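Local coordinates for halotolerant alpha-type carbonic anhydrase (dCA II) (Dunaliella salina, PDB 1Y7W), which probably catalyses the reversible hydration of carbon dioxide to bicarbonate at a bound zinc ion, and keeps working at high salt, at residues A[21-26]-A[231-236]; A[73-78]-A[220-225]; A[181-186]-A[257-262]. All coordinates share one frame; numbering follows the deposited sequence. Where two conformers were deposited one is given.

In the fold
From the N terminus, the chain first lays down 21-26, a loop that waits for 231-236 more than 200 residues later. Contact 1 closes this wide loop beside the zinc site. Contact 2 lies within its span: 73-78 meets 220-225, at the start of strand 224-229. The two lie on opposite sides of the chain's centre, their centres about 28 Å apart. Contact 3 starts at 181-186, inside both loops, and closes at 257-262, after both have ended, so it crosses each of them. Contact 1 ties the N-terminal segment to the active-site loop, contact 2 a long loop to the central sheet, and contact 3 two helices to each other.

Contact 1: residues A[21-26]-A[231-236]; sequences DGYDYM and LTTPGC. With ACY (acetic acid), chain E.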
ATOM      1  N   ASP A  21      -5.539   3.856 -16.725  1.00 53.37           N
ATOM      2  CA  ASP A  21      -5.956   3.731 -18.101  1.00 51.80           C
ATOM      3  C   ASP A  21      -7.310   3.154 -18.448  1.00 48.20           C
ATOM      4  O   ASP A  21      -8.178   3.862 -18.998  1.00 49.16           O
ATOM      5  CB  ASP A  21      -4.840   3.064 -18.890  1.00 55.25           C
ATOM      6  CG  ASP A  21      -3.814   4.087 -19.365  1.00 57.98           C
ATOM      7  OD1 ASP A  21      -4.215   4.972 -20.166  1.00 59.31           O
ATOM      8  OD2 ASP A  21      -2.631   4.028 -18.925  1.00 59.82           O
ATOM      9  N   GLY A  22      -7.523   1.893 -18.142  1.00 43.95           N
ATOM     10  CA  GLY A  22      -8.811   1.329 -18.504  1.00 39.07           C
ATOM     11  C   GLY A  22      -9.872   1.385 -17.419  1.00 35.45           C
ATOM     12  O   GLY A  22     -10.938   0.787 -17.616  1.00 35.93           O
ATOM     13  N   TYR A  23      -9.634   2.133 -16.328  1.00 29.64           N
ATOM     14  CA  TYR A  23     -10.600   2.147 -15.240  1.00 26.47           C
ATOM     15  C   TYR A  23     -10.528   3.401 -14.359  1.00 23.24           C
ATOM     16  O   TYR A  23      -9.582   4.160 -14.440  1.00 23.07           O
ATOM     17  CB  TYR A  23     -10.359   0.905 -14.372  1.00 25.08           C
ATOM     18  CG  TYR A  23      -9.037   0.957 -13.654  1.00 26.58           C
ATOM     19  CD1 TYR A  23      -8.927   1.569 -12.407  1.00 25.94           C
ATOM     20  CD2 TYR A  23      -7.859   0.459 -14.258  1.00 27.24           C
ATOM     21  CE1 TYR A  23      -7.691   1.692 -11.783  1.00 27.27           C
ATOM     22  CE2 TYR A  23      -6.634   0.576 -13.646  1.00 26.65           C
ATOM     23  CZ  TYR A  23      -6.555   1.195 -12.404  1.00 29.20           C
ATOM     24  OH  TYR A  23      -5.372   1.341 -11.755  1.00 27.28           O
ATOM     25  N   ASP A  24     -11.529   3.597 -13.500  1.00 22.45           N
ATOM     26  CA  ASP A  24     -11.500   4.738 -12.596  1.00 20.68           C
ATOM     27  C   ASP A  24     -12.181   4.319 -11.284  1.00 18.87           C
ATOM     28  O   ASP A  24     -12.605   3.171 -11.125  1.00 17.51           O
ATOM     29  CB  ASP A  24     -12.194   5.960 -13.191  1.00 21.79           C
ATOM     30  CG  ASP A  24     -13.665   5.736 -13.466  1.00 24.40           C
ATOM     31  OD1 ASP A  24     -14.426   5.259 -12.594  1.00 22.14           O
ATOM     32  OD2 ASP A  24     -14.068   6.057 -14.601  1.00 26.17           O
ATOM     33  N   TYR A  25     -12.232   5.255 -10.351  1.00 17.63           N
ATOM     34  CA  TYR A  25     -12.788   4.987  -9.030  1.00 17.45           C
ATOM     35  C   TYR A  25     -14.153   5.549  -8.787  1.00 19.58           C
ATOM     36  O   TYR A  25     -14.627   5.597  -7.625  1.00 16.46           O
ATOM     37  CB  TYR A  25     -11.839   5.510  -7.950  1.00 17.15           C
ATOM     38  CG  TYR A  25     -10.592   4.668  -7.859  1.00 17.78           C
ATOM     39  CD1 TYR A  25      -9.455   4.974  -8.624  1.00 18.62           C
ATOM     40  CD2 TYR A  25     -10.534   3.598  -6.979  1.00 16.33           C
ATOM     41  CE1 TYR A  25      -8.267   4.219  -8.479  1.00 19.35           C
ATOM     42  CE2 TYR A  25      -9.357   2.835  -6.828  1.00 18.55           C
ATOM     43  CZ  TYR A  25      -8.241   3.156  -7.568  1.00 19.49           C
ATOM     44  OH  TYR A  25      -7.062   2.449  -7.323  1.00 23.57           O
ATOM     45  N   MET A  26     -14.831   5.954  -9.856  0.50 18.60           N
ATOM     46  CA  MET A  26     -16.157   6.515  -9.656  0.50 21.17           C
ATOM     47  C   MET A  26     -17.098   5.562  -8.927  0.50 20.45           C
ATOM     48  O   MET A  26     -17.903   5.999  -8.119  0.50 20.35           O
ATOM     49  CB  MET A  26     -16.766   6.971 -10.981  0.50 21.97           C
ATOM     50  CG  MET A  26     -18.084   7.701 -10.782  0.50 26.94           C
ATOM     51  SD  MET A  26     -18.879   8.229 -12.311  0.50 30.32           S
ATOM     52  CE  MET A  26     -20.189   6.840 -12.470  0.50 28.17           C
ATOM     53  N   LEU A 231      -4.221  -7.809  -5.707  1.00 16.68           N
ATOM     54  CA  LEU A 231      -3.926  -6.401  -6.010  1.00 17.39           C
ATOM     55  C   LEU A 231      -5.315  -5.723  -5.840  1.00 17.39           C
ATOM     56  O   LEU A 231      -6.364  -6.347  -6.135  1.00 17.28           O
ATOM     57  CB  LEU A 231      -3.510  -6.182  -7.483  1.00 16.36           C
ATOM     58  CG  LEU A 231      -2.202  -6.906  -7.819  1.00 19.95           C
ATOM     59  CD1 LEU A 231      -1.871  -6.801  -9.299  1.00 21.85           C
ATOM     60  CD2 LEU A 231      -1.133  -6.268  -7.006  1.00 21.05           C
ATOM     61  N   THR A 232      -5.321  -4.449  -5.439  1.00 16.27           N
ATOM     62  CA  THR A 232      -6.620  -3.747  -5.294  1.00 17.37           C
ATOM     63  C   THR A 232      -6.898  -2.842  -6.517  1.00 17.82           C
ATOM     64  O   THR A 232      -7.776  -2.005  -6.487  1.00 16.66           O
ATOM     65  CB  THR A 232      -6.674  -2.925  -3.980  1.00 13.29           C
ATOM     66  OG1 THR A 232      -5.676  -1.901  -4.039  1.00 14.11           O
ATOM     67  CG2 THR A 232      -6.433  -3.831  -2.752  1.00 14.77           C
ATOM     68  N   THR A 233      -6.119  -3.020  -7.598  1.00 18.93           N
ATOM     69  CA  THR A 233      -6.327  -2.316  -8.839  1.00 19.07           C
ATOM     70  C   THR A 233      -6.343  -3.398  -9.905  1.00 20.81           C
ATOM     71  O   THR A 233      -5.755  -4.484  -9.685  1.00 19.28           O
ATOM     72  CB  THR A 233      -5.139  -1.366  -9.214  1.00 22.60           C
ATOM     73  OG1 THR A 233      -3.901  -2.098  -9.191  1.00 24.77           O
ATOM     74  CG2 THR A 233      -5.040  -0.187  -8.201  1.00 22.25           C
ATOM     75  N   PRO A 234      -7.020  -3.147 -11.041  1.00 19.71           N
ATOM     76  CA  PRO A 234      -7.024  -4.200 -12.097  1.00 19.63           C
ATOM     77  C   PRO A 234      -5.545  -4.494 -12.507  1.00 19.12           C
ATOM     78  O   PRO A 234      -4.761  -3.561 -12.544  1.00 19.26           O
ATOM     79  CB  PRO A 234      -7.783  -3.540 -13.232  1.00 20.32           C
ATOM     80  CG  PRO A 234      -8.875  -2.690 -12.488  1.00 18.52           C
ATOM     81  CD  PRO A 234      -8.038  -2.081 -11.329  1.00 20.89           C
ATOM     82  N   GLY A 235      -5.178  -5.725 -12.902  1.00 19.58           N
ATOM     83  CA  GLY A 235      -6.092  -6.861 -13.045  1.00 16.75           C
ATOM     84  C   GLY A 235      -6.512  -7.647 -11.795  1.00 18.58           C
ATOM     85  O   GLY A 235      -6.973  -8.768 -11.943  1.00 17.19           O
ATOM     86  N   CYS A 236      -6.326  -7.092 -10.577  1.00 17.32           N
ATOM     87  CA  CYS A 236      -6.751  -7.748  -9.340  1.00 17.45           C
ATOM     88  C   CYS A 236      -6.113  -9.121  -9.129  1.00 17.01           C
ATOM     89  O   CYS A 236      -6.712  -9.989  -8.530  1.00 15.46           O
ATOM     90  CB  CYS A 236      -8.262  -7.936  -9.363  1.00 18.95           C
ATOM     91  SG  CYS A 236      -9.154  -6.374  -9.661  1.00 19.55           S
TER
HETATM   92  C   ACY E 279      -1.725  -3.157  -4.139  1.00 40.79           C
HETATM   93  O   ACY E 279      -1.537  -2.205  -3.260  1.00 40.43           O
HETATM   94  OXT ACY E 279      -2.834  -3.428  -4.611  1.00 39.56           O
HETATM   95  CH3 ACY E 279      -0.467  -3.891  -4.554  1.00 40.63           C
HETATM   96  O   HOH W   1      -7.323   0.533  -5.569  1.00 20.24           O
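P234 covers one face of the Y23 ring. P234 CD sits over the ring centre, 3.6 Å from the centroid of the Y23 ring and 4° off the normal. This is a CH-pi contact. P234 CG also lies over this face, 3.8 Å from Y23 CD2. The ring of Y23 packs edge-to-face with W32. Its chi1 of 67° sets CG between the backbone N and the carbonyl carbon, with the ring turned toward P234. Cutting Y23 back to an alanine would remove the ring face under P234 CD, and is likely to leave a gap between P234, T233 and W32.

The Y25 ring has water 1 in its plane, at the hydroxyl edge. Y25 OH donates to this water at 2.6 Å, and the water donates to T232 O at 2.7 Å. T233 CG2 packs 3.4 Å from Y25 OH. Y25 N is held by D271.

The segment 231-236 is the Thr-Thr-Pro loop of alpha carbonic anhydrases, here with a cis peptide between P234 and G235. T232 N donates to OXT of a bound acetic acid, probably from the crystallisation liquor, at 2.8 Å. T232 OG1 bonds to E137, consistent with the threonine-glutamate pair that orients zinc-bound hydroxide in this family. The T233 side chain is about 6 Å from zinc.

C236 is joined to C46 by a disulfide. L231 and T232 lean on V240 and W242 of strand 240-251.

Contact 2: residues A[73-78]-A[220-225]; sequences VSLNGL and SSLKYA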
ATOM      1  N   VAL A  73       5.437 -12.486   8.760  1.00 17.59           N
ATOM      2  CA  VAL A  73       6.574 -11.910   8.041  1.00 16.22           C
ATOM      3  C   VAL A  73       7.663 -11.612   9.074  1.00 17.11           C
ATOM      4  O   VAL A  73       7.365 -11.292  10.236  1.00 18.18           O
ATOM      5  CB  VAL A  73       6.206 -10.604   7.310  1.00 17.40           C
ATOM      6  CG1 VAL A  73       5.739  -9.559   8.291  1.00 17.51           C
ATOM      7  CG2 VAL A  73       7.453 -10.090   6.453  1.00 13.92           C
ATOM      8  N   SER A  74       8.917 -11.867   8.697  1.00 17.67           N
ATOM      9  CA  SER A  74      10.046 -11.465   9.542  1.00 18.28           C
ATOM     10  C   SER A  74      10.394 -10.096   8.886  1.00 17.07           C
ATOM     11  O   SER A  74      10.950 -10.057   7.782  1.00 16.53           O
ATOM     12  CB  SER A  74      11.242 -12.433   9.393  1.00 18.77           C
ATOM     13  OG  SER A  74      10.983 -13.632  10.126  1.00 19.41           O
ATOM     14  N   LEU A  75      10.073  -9.015   9.579  1.00 16.37           N
ATOM     15  CA  LEU A  75      10.257  -7.668   9.063  1.00 17.71           C
ATOM     16  C   LEU A  75      11.720  -7.311   8.806  1.00 19.15           C
ATOM     17  O   LEU A  75      11.991  -6.476   7.942  1.00 19.37           O
ATOM     18  CB  LEU A  75       9.596  -6.635   9.998  1.00 17.58           C
ATOM     19  CG  LEU A  75       8.062  -6.698  10.082  1.00 19.34           C
ATOM     20  CD1 LEU A  75       7.528  -5.774  11.212  1.00 20.54           C
ATOM     21  CD2 LEU A  75       7.471  -6.262   8.696  1.00 18.66           C
ATOM     22  N   ASN A  76      12.637  -7.945   9.555  1.00 18.30           N
ATOM     23  CA  ASN A  76      14.062  -7.720   9.395  1.00 18.23           C
ATOM     24  C   ASN A  76      14.422  -6.226   9.262  1.00 18.06           C
ATOM     25  O   ASN A  76      14.021  -5.448  10.154  1.00 18.43           O
ATOM     26  CB  ASN A  76      14.529  -8.584   8.243  1.00 17.72           C
ATOM     27  CG  ASN A  76      14.486 -10.073   8.616  1.00 17.63           C
ATOM     28  OD1 ASN A  76      14.559 -10.398   9.799  1.00 21.65           O
ATOM     29  ND2 ASN A  76      14.397 -10.944   7.652  1.00 19.12           N
ATOM     30  N   GLY A  77      15.086  -5.850   8.164  1.00 18.67           N
ATOM     31  CA  GLY A  77      15.522  -4.474   7.969  1.00 20.38           C
ATOM     32  C   GLY A  77      14.425  -3.434   7.988  1.00 21.27           C
ATOM     33  O   GLY A  77      14.736  -2.274   8.259  1.00 23.01           O
ATOM     34  N   LEU A  78      13.169  -3.796   7.669  1.00 20.11           N
ATOM     35  CA  LEU A  78      12.087  -2.790   7.735  1.00 20.01           C
ATOM     36  C   LEU A  78      11.848  -2.326   9.160  1.00 18.58           C
ATOM     37  O   LEU A  78      11.431  -1.203   9.370  1.00 17.78           O
ATOM     38  CB  LEU A  78      10.765  -3.372   7.201  1.00 19.83           C
ATOM     39  CG  LEU A  78      10.844  -3.859   5.766  1.00 20.20           C
ATOM     40  CD1 LEU A  78       9.500  -4.543   5.397  1.00 20.32           C
ATOM     41  CD2 LEU A  78      11.172  -2.749   4.830  1.00 19.82           C
ATOM     42  N   SER A 220       3.626   2.592  15.409  1.00 25.66           N
ATOM     43  CA  SER A 220       4.150   2.370  16.744  1.00 29.44           C
ATOM     44  C   SER A 220       4.026   0.957  17.318  1.00 32.02           C
ATOM     45  O   SER A 220       4.769   0.608  18.247  1.00 34.18           O
ATOM     46  CB  SER A 220       3.543   3.392  17.717  1.00 31.30           C
ATOM     47  OG  SER A 220       2.116   3.401  17.626  1.00 34.30           O
ATOM     48  N   SER A 221       3.136   0.129  16.766  1.00 29.37           N
ATOM     49  CA  SER A 221       2.991  -1.236  17.250  1.00 26.93           C
ATOM     50  C   SER A 221       3.115  -2.144  16.043  1.00 26.09           C
ATOM     51  O   SER A 221       2.812  -1.743  14.911  1.00 23.03           O
ATOM     52  CB  SER A 221       1.636  -1.413  17.952  1.00 26.64           C
ATOM     53  OG  SER A 221       1.166  -2.733  17.827  1.00 28.06           O
ATOM     54  N   LEU A 222       3.613  -3.346  16.263  1.00 24.61           N
ATOM     55  CA  LEU A 222       3.787  -4.260  15.148  1.00 24.60           C
ATOM     56  C   LEU A 222       2.556  -5.126  14.981  1.00 22.54           C
ATOM     57  O   LEU A 222       2.569  -6.044  14.177  1.00 20.37           O
ATOM     58  CB  LEU A 222       4.982  -5.167  15.375  1.00 27.81           C
ATOM     59  CG  LEU A 222       6.302  -4.396  15.407  1.00 30.09           C
ATOM     60  CD1 LEU A 222       7.431  -5.404  15.545  1.00 34.28           C
ATOM     61  CD2 LEU A 222       6.463  -3.573  14.144  1.00 30.49           C
ATOM     62  N   LYS A 223       1.495  -4.848  15.742  1.00 20.34           N
ATOM     63  CA  LYS A 223       0.281  -5.666  15.592  1.00 21.66           C
ATOM     64  C   LYS A 223      -0.286  -5.602  14.177  1.00 20.41           C
ATOM     65  O   LYS A 223      -0.520  -4.522  13.666  1.00 23.65           O
ATOM     66  CB  LYS A 223      -0.819  -5.181  16.549  1.00 23.75           C
ATOM     67  CG  LYS A 223      -0.551  -5.626  17.989  1.00 27.82           C
ATOM     68  CD  LYS A 223      -1.662  -5.142  18.979  1.00 33.51           C
ATOM     69  CE  LYS A 223      -1.565  -3.639  19.268  1.00 38.55           C
ATOM     70  NZ  LYS A 223      -2.305  -3.185  20.565  1.00 42.59           N
ATOM     71  N   TYR A 224      -0.534  -6.736  13.545  1.00 19.85           N
ATOM     72  CA  TYR A 224      -1.151  -6.677  12.225  1.00 18.63           C
ATOM     73  C   TYR A 224      -2.036  -7.890  11.909  1.00 17.57           C
ATOM     74  O   TYR A 224      -1.912  -8.963  12.503  1.00 18.59           O
ATOM     75  CB  TYR A 224      -0.069  -6.519  11.124  1.00 17.78           C
ATOM     76  CG  TYR A 224       0.727  -7.768  10.757  1.00 19.99           C
ATOM     77  CD1 TYR A 224       1.963  -8.036  11.351  1.00 21.68           C
ATOM     78  CD2 TYR A 224       0.269  -8.652   9.781  1.00 20.26           C
ATOM     79  CE1 TYR A 224       2.746  -9.166  10.985  1.00 21.35           C
ATOM     80  CE2 TYR A 224       1.048  -9.803   9.397  1.00 22.54           C
ATOM     81  CZ  TYR A 224       2.276 -10.043  10.012  1.00 21.99           C
ATOM     82  OH  TYR A 224       3.032 -11.179   9.715  1.00 23.22           O
ATOM     83  N   ALA A 225      -2.872  -7.718  10.897  1.00 18.53           N
ATOM     84  CA  ALA A 225      -3.769  -8.767  10.449  1.00 17.77           C
ATOM     85  C   ALA A 225      -3.210  -9.244   9.095  1.00 16.69           C
ATOM     86  O   ALA A 225      -2.984  -8.425   8.219  1.00 18.08           O
ATOM     87  CB  ALA A 225      -5.160  -8.192  10.248  1.00 16.32           C
TER
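V73 and L75, in the loop between strands 55-56 and 89-90, meet Y224 and L222 where strand 224-229 of the central sheet begins. A hydrogen bond and an apolar contact come together at the hydroxyl end of Y224. V73 N donates to Y224 OH at 2.9 Å, nearly straight (166°). The tyrosine hydroxyl therefore grips the main chain of the loop. V73 CG1 packs beside the same end of the ring, 3.5 Å from Y224 OH and 3.9 Å from Y224 CZ, and comes at it obliquely. A chi1 of 61° sets V73 CG1 between the backbone N and the carbonyl carbon, where it meets the hydroxyl end of Y224.

Strand 224-229 is flanked in the sheet by strands 240-251 and 287-289, the latter outermost. The Y224 ring stacks with Y289 and also meets F245 and H243. These aromatic neighbours probably help to hold the ring, and with it the hydroxyl, in place. L222 O lies in the plane of the Y224 ring, at its edge.

A separate leucine pair lies further along. L75 CD1 touches L222 CD2 at 3.8 Å, the two side chains passing in opposite directions. Each segment braces itself near this pair. On one side, S221 OG accepts from K223 N at 3.0 Å, an ST turn just before the strand. On the other, L78 N bonds to L75 O at 2.9 Å. L75 also rests on I169 of strand 166-175, and V73 on I115 of strand 114-117.

Contact 3: residues A[181-186]-A[257-262]; sequences AFLNSL and KLFVDV
L186 and L258 mark the closest approach of two helical segments, with L186 CA and L258 CA 9.0 Å apart. Both segments run in broadly the same direction, and the end of 181-186 faces the start of 257-262. The first is the opening of helix 181-195. Its turns are regular, as in the bond from L186 N to F182 O. The second lies within helix 253-266. That helix is kinked at 258 and 259, where the backbone N atoms lack a bond to the preceding turn. It is regular again by V262, whose N bonds to L258 O.

The contact is made by apolar side chains alone. L186 and L258 both point toward the other segment. L186 CG meets L258 CD2 at 4.2 Å. Both residues place CG anti to the backbone N, with chi1 at -180° in L186 and 167° in L258. The second pair joins L183 to F259. L183 CD2 comes to the edge of the F259 ring, near its plane, 4.4 Å from F259 CZ. These two side chains start beside the contact and close in at their ends. All four residues are buried, though the two segments share little surface.

Within 257-262, K257 NZ makes a salt bridge at 2.7 Å to D261 OD1, which receives it on its syn lone pair. It spans one turn of the helix. A polar link between the two helices joins N184 OD1 to Q255 NE2.

L258 also packs on Q187 and I190 further along helix 181-195. L183 and F259 both touch L147 of strand 147-155. The F259 ring meets F131 and H133, which alternate along strand 120-133 with the zinc ligands H130 and H132.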
ATOM      1  N   ALA A 181       4.978  13.027  10.933  1.00 23.98           N
ATOM      2  CA  ALA A 181       6.270  13.645  10.582  1.00 24.53           C
ATOM      3  C   ALA A 181       6.695  13.421   9.135  1.00 23.69           C
ATOM      4  O   ALA A 181       7.141  14.350   8.437  1.00 23.61           O
ATOM      5  CB  ALA A 181       7.379  13.120  11.524  1.00 26.65           C
ATOM      6  N   PHE A 182       6.607  12.182   8.679  1.00 24.36           N
ATOM      7  CA  PHE A 182       6.960  11.896   7.294  1.00 22.16           C
ATOM      8  C   PHE A 182       6.038  12.649   6.325  1.00 21.95           C
ATOM      9  O   PHE A 182       6.517  13.202   5.353  1.00 21.40           O
ATOM     10  CB  PHE A 182       6.903  10.397   6.973  1.00 22.46           C
ATOM     11  CG  PHE A 182       7.132  10.097   5.515  1.00 21.68           C
ATOM     12  CD1 PHE A 182       6.122   9.566   4.742  1.00 20.06           C
ATOM     13  CD2 PHE A 182       8.331  10.469   4.878  1.00 22.63           C
ATOM     14  CE1 PHE A 182       6.274   9.406   3.335  1.00 22.33           C
ATOM     15  CE2 PHE A 182       8.488  10.317   3.491  1.00 20.89           C
ATOM     16  CZ  PHE A 182       7.458   9.785   2.711  1.00 21.16           C
ATOM     17  N   LEU A 183       4.723  12.634   6.565  1.00 22.24           N
ATOM     18  CA  LEU A 183       3.812  13.355   5.677  1.00 22.24           C
ATOM     19  C   LEU A 183       4.182  14.852   5.688  1.00 21.41           C
ATOM     20  O   LEU A 183       4.157  15.565   4.649  1.00 21.81           O
ATOM     21  CB  LEU A 183       2.348  13.146   6.122  1.00 21.68           C
ATOM     22  CG  LEU A 183       1.820  11.692   5.852  1.00 22.04           C
ATOM     23  CD1 LEU A 183       0.334  11.557   6.175  1.00 20.76           C
ATOM     24  CD2 LEU A 183       2.103  11.318   4.363  1.00 22.47           C
ATOM     25  N   ASN A 184       4.545  15.343   6.857  1.00 22.23           N
ATOM     26  CA  ASN A 184       4.939  16.750   6.884  1.00 25.49           C
ATOM     27  C   ASN A 184       6.151  17.033   6.013  1.00 24.08           C
ATOM     28  O   ASN A 184       6.191  18.009   5.286  1.00 27.16           O
ATOM     29  CB  ASN A 184       5.216  17.226   8.305  1.00 27.46           C
ATOM     30  CG  ASN A 184       4.478  18.488   8.595  1.00 33.22           C
ATOM     31  OD1 ASN A 184       3.253  18.472   8.865  1.00 35.86           O
ATOM     32  ND2 ASN A 184       5.175  19.614   8.467  1.00 31.86           N
ATOM     33  N   SER A 185       7.150  16.183   6.077  1.00 23.85           N
ATOM     34  CA  SER A 185       8.329  16.398   5.285  1.00 23.84           C
ATOM     35  C   SER A 185       8.001  16.298   3.819  1.00 24.03           C
ATOM     36  O   SER A 185       8.444  17.145   3.042  1.00 25.90           O
ATOM     37  CB  SER A 185       9.418  15.405   5.668  1.00 22.46           C
ATOM     38  OG  SER A 185      10.438  15.380   4.692  1.00 27.77           O
ATOM     39  N   LEU A 186       7.236  15.273   3.426  1.00 20.88           N
ATOM     40  CA  LEU A 186       6.877  15.116   1.996  1.00 20.71           C
ATOM     41  C   LEU A 186       6.130  16.353   1.477  1.00 20.36           C
ATOM     42  O   LEU A 186       6.408  16.889   0.402  1.00 21.45           O
ATOM     43  CB  LEU A 186       5.963  13.886   1.837  1.00 20.97           C
ATOM     44  CG  LEU A 186       5.464  13.506   0.453  1.00 20.91           C
ATOM     45  CD1 LEU A 186       6.695  13.157  -0.420  1.00 21.33           C
ATOM     46  CD2 LEU A 186       4.548  12.271   0.555  1.00 23.66           C
ATOM     47  N   LYS A 257      -4.616  17.850   2.381  1.00 20.78           N
ATOM     48  CA  LYS A 257      -4.737  18.757   1.249  1.00 20.66           C
ATOM     49  C   LYS A 257      -3.670  18.483   0.192  1.00 19.80           C
ATOM     50  O   LYS A 257      -3.913  18.688  -0.997  1.00 19.90           O
ATOM     51  CB  LYS A 257      -4.628  20.232   1.713  1.00 21.50           C
ATOM     52  CG  LYS A 257      -4.581  21.264   0.545  1.00 24.05           C
ATOM     53  CD  LYS A 257      -5.077  22.674   0.999  1.00 26.33           C
ATOM     54  CE  LYS A 257      -4.869  23.736  -0.112  1.00 28.24           C
ATOM     55  NZ  LYS A 257      -3.432  23.822  -0.463  1.00 27.50           N
ATOM     56  N   LEU A 258      -2.504  17.992   0.614  1.00 18.99           N
ATOM     57  CA  LEU A 258      -1.436  17.695  -0.355  1.00 19.64           C
ATOM     58  C   LEU A 258      -1.971  16.727  -1.439  1.00 18.65           C
ATOM     59  O   LEU A 258      -1.702  16.907  -2.632  1.00 19.12           O
ATOM     60  CB  LEU A 258      -0.238  17.033   0.342  1.00 18.66           C
ATOM     61  CG  LEU A 258       0.821  16.378  -0.590  1.00 19.36           C
ATOM     62  CD1 LEU A 258       1.651  17.493  -1.236  1.00 22.51           C
ATOM     63  CD2 LEU A 258       1.758  15.478   0.195  1.00 20.67           C
ATOM     64  N   PHE A 259      -2.707  15.697  -1.011  1.00 18.16           N
ATOM     65  CA  PHE A 259      -3.237  14.713  -1.953  1.00 18.66           C
ATOM     66  C   PHE A 259      -4.204  15.289  -2.969  1.00 19.31           C
ATOM     67  O   PHE A 259      -4.179  14.905  -4.154  1.00 19.18           O
ATOM     68  CB  PHE A 259      -3.842  13.519  -1.183  1.00 18.36           C
ATOM     69  CG  PHE A 259      -2.810  12.770  -0.383  1.00 19.81           C
ATOM     70  CD1 PHE A 259      -2.735  12.889   0.994  1.00 18.99           C
ATOM     71  CD2 PHE A 259      -1.870  11.979  -1.042  1.00 20.88           C
ATOM     72  CE1 PHE A 259      -1.750  12.235   1.714  1.00 21.18           C
ATOM     73  CE2 PHE A 259      -0.877  11.312  -0.335  1.00 21.18           C
ATOM     74  CZ  PHE A 259      -0.820  11.440   1.056  1.00 21.64           C
ATOM     75  N   VAL A 260      -5.052  16.217  -2.535  1.00 20.22           N
ATOM     76  CA  VAL A 260      -5.969  16.859  -3.479  1.00 22.68           C
ATOM     77  C   VAL A 260      -5.209  17.753  -4.459  1.00 21.61           C
ATOM     78  O   VAL A 260      -5.414  17.717  -5.683  1.00 21.59           O
ATOM     79  CB  VAL A 260      -6.983  17.788  -2.760  1.00 23.97           C
ATOM     80  CG1 VAL A 260      -8.032  18.254  -3.759  1.00 25.81           C
ATOM     81  CG2 VAL A 260      -7.586  17.111  -1.658  1.00 23.47           C
ATOM     82  N   ASP A 261      -4.339  18.596  -3.911  1.00 23.71           N
ATOM     83  CA  ASP A 261      -3.568  19.494  -4.755  1.00 23.57           C
ATOM     84  C   ASP A 261      -2.810  18.747  -5.876  1.00 23.53           C
ATOM     85  O   ASP A 261      -2.863  19.116  -7.048  1.00 23.01           O
ATOM     86  CB  ASP A 261      -2.593  20.294  -3.897  1.00 25.84           C
ATOM     87  CG  ASP A 261      -3.293  21.369  -3.021  1.00 28.08           C
ATOM     88  OD1 ASP A 261      -2.605  21.877  -2.121  1.00 28.88           O
ATOM     89  OD2 ASP A 261      -4.510  21.695  -3.212  1.00 29.15           O
ATOM     90  N   VAL A 262      -2.106  17.693  -5.497  1.00 21.60           N
ATOM     91  CA  VAL A 262      -1.334  16.892  -6.412  1.00 21.37           C
ATOM     92  C   VAL A 262      -2.235  16.129  -7.357  1.00 20.88           C
ATOM     93  O   VAL A 262      -2.033  16.137  -8.590  1.00 20.60           O
ATOM     94  CB  VAL A 262      -0.446  15.907  -5.565  1.00 20.83           C
ATOM     95  CG1 VAL A 262       0.260  14.856  -6.465  1.00 21.95           C
ATOM     96  CG2 VAL A 262       0.590  16.772  -4.774  1.00 21.42           C
TER